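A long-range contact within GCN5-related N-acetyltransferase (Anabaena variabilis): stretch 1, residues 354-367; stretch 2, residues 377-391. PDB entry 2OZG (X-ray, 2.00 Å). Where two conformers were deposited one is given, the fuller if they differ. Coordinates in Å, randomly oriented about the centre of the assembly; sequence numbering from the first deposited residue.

Stretch 1 (354-367) SLYTSLFTPRQLQL
Stretch 2, residues 377-391: ALLKATQIFAGESPW

Stretch 1 opens in the last turn of a helix that begins earlier in the chain, breaks at Ser 358, runs as a loop through Thr 361 and re-enters a helix at Pro 362. Ser 358 leaves helical geometry with positive phi (67/22) in a Schellman motif; its N bonds back to Leu 355 O at 3.3 Å. Phe 360 is extended (-122/146), and Thr 361 (-79/160) is the N-cap of helix 362-367. Stretch 2 enters already in a helix that began earlier in the chain, and stays helical to about Phe 385 (-99/6), then is extended, with Gly 387 at 174/171 and Pro 390 at -72/135. The N-to-C directions of helices 362-367 and 377-385 make an angle of 127°, with a closest axial approach of 10.0 Å. CA atoms pair Ser 358 with Phe 385 (5.9 Å), Leu 359 with Ser 389 (5.7 Å) and Pro 362 with Thr 382 (5.8 Å).

Phe 385 (chi1 -65°, chi2 -77°) gives the largest buried area. Its flat ring offers a face to Leu 355 (t, p): Leu 355 CG lies 3.9 Å from the ring centroid, 24° off the normal, a CH-pi contact, while Leu 355 CD2 reaches Phe 385 CE2 at 3.5 Å. Beside it, Ser 358 (chi1 -37°) points toward stretch 2, and its OG donates to Phe 385 O at 2.6 Å. A small hydroxyl suits this place, meeting a carbonyl near the helix end.

Pro 390 packs against backbone as well as side-chain atoms: its CG lies 3.1 Å from Thr 357 O and its CD 3.6 Å from Leu 359 CA, while Leu 359 CB meets Pro 390 CG at 4.0 Å. Water 1 lies within hydrogen-bonding distance of Ser 358 O (3.0 Å) and Gly 387 O (2.8 Å), linking the loops.

Pro 362 suits a first helical turn, where its lack of an NH costs no helical bond. Its ring is C-gamma exo. Pro 362 CG lies 3.7 Å from Ala 381 CB, a small methyl that leaves room for the ring, and Pro 362 CB lies 4.2 Å from Leu 378 CD2. Leu 378 (m, t) also brings CD1 within 3.4 Å of OE1 of the extended Gln 366 (t, t).

Thr 361 (p) caps its helix reciprocally: Gln 364 N donates to Thr 361 OG1 (3.1 Å), and Thr 361 N to Gln 364 OE1 (2.9 Å). Thr 382 (m) donates from OG1 to Leu 378 O (2.7 Å), folding its hydroxyl onto its own helix; the same OG1 accepts from water 3 (2.7 Å), which accepts from Arg 363 N (3.0 Å) and so bridges the helices.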

# COMPACT_ATOMS: atom_id res chain seq x y z
N SER A 354 35.53 1.34 16.64
CA SER A 354 34.32 1.97 17.14
C SER A 354 34.71 2.96 18.22
O SER A 354 34.10 4.00 18.32
CB SER A 354 33.34 0.99 17.68
OG SER A 354 33.01 -0.04 16.75
N LEU A 355 35.74 2.62 19.00
CA LEU A 355 36.24 3.50 20.05
C LEU A 355 36.83 4.77 19.43
O LEU A 355 36.52 5.89 19.86
CB LEU A 355 37.35 2.79 20.83
CG LEU A 355 38.00 3.60 21.97
CD1 LEU A 355 37.01 3.89 23.06
CD2 LEU A 355 39.22 2.92 22.54
N TYR A 356 37.67 4.57 18.41
CA TYR A 356 38.37 5.66 17.71
C TYR A 356 37.48 6.72 17.13
O TYR A 356 37.74 7.91 17.23
CB TYR A 356 39.17 5.05 16.56
CG TYR A 356 40.05 5.98 15.71
CD1 TYR A 356 39.56 6.65 14.64
CD2 TYR A 356 41.39 6.10 15.97
CE1 TYR A 356 40.40 7.45 13.82
CE2 TYR A 356 42.22 6.93 15.18
CZ TYR A 356 41.71 7.58 14.11
OH TYR A 356 42.56 8.38 13.34
N THR A 357 36.38 6.29 16.52
CA THR A 357 35.44 7.24 15.87
C THR A 357 34.41 7.91 16.76
O THR A 357 33.70 8.82 16.30
CB THR A 357 34.63 6.48 14.79
OG1 THR A 357 33.83 5.48 15.42
CG2 THR A 357 35.56 5.88 13.79
N SER A 358 34.34 7.49 18.02
CA SER A 358 33.34 7.99 18.95
C SER A 358 31.92 7.59 18.61
O SER A 358 30.98 8.22 19.06
CB SER A 358 33.37 9.54 19.10
OG SER A 358 34.68 9.96 19.05
N LEU A 359 31.73 6.54 17.83
CA LEU A 359 30.37 6.08 17.57
C LEU A 359 29.72 5.62 18.87
O LEU A 359 28.54 5.92 19.15
CB LEU A 359 30.39 4.90 16.56
CG LEU A 359 29.01 4.37 16.19
CD1 LEU A 359 28.12 5.44 15.60
CD2 LEU A 359 29.11 3.17 15.27
N PHE A 360 30.46 4.79 19.61
CA PHE A 360 30.06 4.30 20.92
C PHE A 360 31.10 4.66 21.93
O PHE A 360 32.31 4.72 21.61
CB PHE A 360 29.86 2.77 20.87
CG PHE A 360 28.72 2.38 19.96
CD1 PHE A 360 27.45 2.80 20.25
CD2 PHE A 360 28.94 1.64 18.82
CE1 PHE A 360 26.37 2.46 19.41
CE2 PHE A 360 27.88 1.30 18.00
CZ PHE A 360 26.62 1.72 18.28
N THR A 361 30.64 4.93 23.16
CA THR A 361 31.51 5.31 24.25
C THR A 361 32.15 4.08 24.82
O THR A 361 31.69 2.96 24.56
CB THR A 361 30.74 5.96 25.43
OG1 THR A 361 29.77 5.01 25.96
CG2 THR A 361 30.07 7.26 25.01
N PRO A 362 33.27 4.26 25.53
CA PRO A 362 33.86 3.12 26.17
C PRO A 362 32.91 2.29 26.98
O PRO A 362 32.96 1.06 26.89
CB PRO A 362 35.02 3.74 27.02
CG PRO A 362 35.47 4.87 26.22
CD PRO A 362 34.16 5.45 25.59
N ARG A 363 32.07 2.94 27.77
CA ARG A 363 31.07 2.25 28.58
C ARG A 363 30.16 1.40 27.70
O ARG A 363 29.87 0.25 28.04
CB ARG A 363 30.18 3.28 29.28
CG ARG A 363 29.30 2.68 30.33
CD ARG A 363 28.24 3.65 30.83
NE ARG A 363 27.29 4.07 29.80
CZ ARG A 363 26.13 3.44 29.55
NH1 ARG A 363 25.79 2.37 30.24
NH2 ARG A 363 25.33 3.90 28.61
N GLN A 364 29.70 1.98 26.61
CA GLN A 364 28.85 1.25 25.64
C GLN A 364 29.59 0.08 24.98
O GLN A 364 29.00 -0.94 24.71
CB GLN A 364 28.35 2.21 24.54
CG GLN A 364 27.20 3.13 25.05
CD GLN A 364 26.83 4.16 24.05
OE1 GLN A 364 27.71 4.81 23.42
NE2 GLN A 364 25.52 4.33 23.86
N LEU A 365 30.86 0.25 24.69
CA LEU A 365 31.66 -0.84 24.13
C LEU A 365 31.95 -1.96 25.18
O LEU A 365 31.96 -3.16 24.88
CB LEU A 365 32.93 -0.25 23.53
CG LEU A 365 32.70 0.64 22.30
CD1 LEU A 365 33.96 1.43 21.88
CD2 LEU A 365 32.15 -0.20 21.08
N GLN A 366 32.10 -1.56 26.43
CA GLN A 366 32.25 -2.50 27.48
C GLN A 366 31.00 -3.35 27.61
O GLN A 366 31.06 -4.58 27.70
CB GLN A 366 32.48 -1.79 28.80
CG GLN A 366 32.74 -2.74 29.94
CD GLN A 366 32.86 -2.02 31.27
OE1 GLN A 366 32.09 -1.10 31.60
NE2 GLN A 366 33.84 -2.44 32.04
N LEU A 367 29.86 -2.68 27.62
CA LEU A 367 28.56 -3.34 27.79
C LEU A 367 28.21 -4.33 26.69
O LEU A 367 27.48 -5.27 26.93
CB LEU A 367 27.48 -2.28 27.88
CG LEU A 367 26.03 -2.77 27.92
CD1 LEU A 367 25.77 -3.52 29.20
CD2 LEU A 367 25.09 -1.59 27.78
N ALA A 377 40.99 3.19 33.39
CA ALA A 377 41.20 3.19 31.96
C ALA A 377 39.89 3.55 31.25
O ALA A 377 39.92 4.27 30.27
CB ALA A 377 41.68 1.86 31.50
N LEU A 378 38.75 3.10 31.72
CA LEU A 378 37.48 3.47 31.08
C LEU A 378 37.31 4.98 31.09
O LEU A 378 36.88 5.56 30.11
CB LEU A 378 36.26 2.84 31.77
CG LEU A 378 35.93 1.35 31.59
CD1 LEU A 378 34.66 1.07 32.34
CD2 LEU A 378 35.74 0.98 30.12
N LEU A 379 37.66 5.62 32.22
CA LEU A 379 37.54 7.06 32.33
C LEU A 379 38.50 7.78 31.38
O LEU A 379 38.13 8.71 30.69
CB LEU A 379 37.75 7.54 33.77
CG LEU A 379 37.71 9.07 33.93
CD1 LEU A 379 36.39 9.61 33.44
CD2 LEU A 379 37.99 9.49 35.37
N LYS A 380 39.75 7.34 31.37
CA LYS A 380 40.73 7.94 30.49
C LYS A 380 40.28 7.81 29.03
O LYS A 380 40.26 8.80 28.29
CB LYS A 380 42.11 7.34 30.74
CG LYS A 380 42.61 7.65 32.11
CD LYS A 380 44.06 7.23 32.33
CE LYS A 380 44.29 5.70 32.16
NZ LYS A 380 45.61 5.29 32.77
N ALA A 381 39.85 6.62 28.62
CA ALA A 381 39.36 6.44 27.26
C ALA A 381 38.12 7.28 26.94
O ALA A 381 37.96 7.74 25.81
CB ALA A 381 39.05 5.04 26.99
N THR A 382 37.26 7.49 27.91
CA THR A 382 36.08 8.30 27.68
C THR A 382 36.49 9.73 27.42
O THR A 382 35.97 10.37 26.51
CB THR A 382 35.14 8.24 28.89
OG1 THR A 382 34.77 6.89 29.11
CG2 THR A 382 33.90 9.05 28.69
N GLN A 383 37.45 10.22 28.19
CA GLN A 383 37.93 11.58 28.05
C GLN A 383 38.63 11.77 26.69
O GLN A 383 38.39 12.77 25.98
CB GLN A 383 38.92 11.90 29.18
CG GLN A 383 38.27 11.94 30.58
CD GLN A 383 39.28 12.01 31.70
OE1 GLN A 383 40.44 11.64 31.51
NE2 GLN A 383 38.84 12.42 32.89
N ILE A 384 39.48 10.81 26.34
CA ILE A 384 40.26 10.85 25.07
C ILE A 384 39.41 10.83 23.81
O ILE A 384 39.64 11.62 22.86
CB ILE A 384 41.28 9.68 25.03
CG1 ILE A 384 42.35 9.87 26.10
CG2 ILE A 384 41.99 9.54 23.68
CD1 ILE A 384 43.25 8.67 26.34
N PHE A 385 38.45 9.91 23.77
CA PHE A 385 37.71 9.67 22.51
C PHE A 385 36.36 10.34 22.38
O PHE A 385 35.69 10.13 21.39
CB PHE A 385 37.57 8.15 22.25
CG PHE A 385 38.90 7.47 22.02
CD1 PHE A 385 39.56 7.61 20.78
CD2 PHE A 385 39.48 6.68 23.00
CE1 PHE A 385 40.81 7.03 20.58
CE2 PHE A 385 40.76 6.09 22.81
CZ PHE A 385 41.40 6.27 21.60
N ALA A 386 36.01 11.18 23.35
CA ALA A 386 34.70 11.87 23.36
C ALA A 386 34.63 12.78 22.16
O ALA A 386 35.64 13.35 21.76
CB ALA A 386 34.56 12.69 24.64
N GLY A 387 33.44 12.92 21.59
CA GLY A 387 33.29 13.73 20.42
C GLY A 387 31.90 13.65 19.84
O GLY A 387 31.08 12.84 20.25
N GLU A 388 31.63 14.51 18.89
CA GLU A 388 30.35 14.53 18.22
C GLU A 388 30.20 13.18 17.49
O GLU A 388 31.18 12.61 17.00
CB GLU A 388 30.25 15.74 17.27
CG GLU A 388 30.28 17.12 18.00
CD GLU A 388 30.01 18.32 17.07
OE1 GLU A 388 29.75 18.06 15.88
OE2 GLU A 388 30.03 19.50 17.54
N SER A 389 28.97 12.69 17.45
CA SER A 389 28.64 11.43 16.83
C SER A 389 29.14 11.46 15.38
O SER A 389 28.80 12.38 14.60
CB SER A 389 27.14 11.15 16.90
OG SER A 389 26.89 9.76 16.65
N PRO A 390 29.93 10.44 15.00
CA PRO A 390 30.52 10.49 13.65
C PRO A 390 29.60 10.25 12.50
O PRO A 390 28.83 9.30 12.50
CB PRO A 390 31.58 9.42 13.73
CG PRO A 390 31.06 8.43 14.80
CD PRO A 390 30.30 9.22 15.75
N TRP A 391 29.71 11.08 11.46
CA TRP A 391 28.90 10.84 10.28
C TRP A 391 29.58 11.44 9.07
O TRP A 391 30.59 12.12 9.19
CB TRP A 391 27.49 11.40 10.51
CG TRP A 391 27.42 12.95 10.55
CD1 TRP A 391 27.77 13.78 11.60
CD2 TRP A 391 26.98 13.84 9.49
NE1 TRP A 391 27.56 15.09 11.24
CE2 TRP A 391 27.05 15.15 9.97
CE3 TRP A 391 26.47 13.64 8.20
CZ2 TRP A 391 26.70 16.24 9.21
CZ3 TRP A 391 26.12 14.73 7.45
CH2 TRP A 391 26.22 16.01 7.95
O HOH W 1 29.48 10.61 19.96
O HOH W 2 27.74 8.55 18.99
O HOH W 3 32.29 5.84 28.56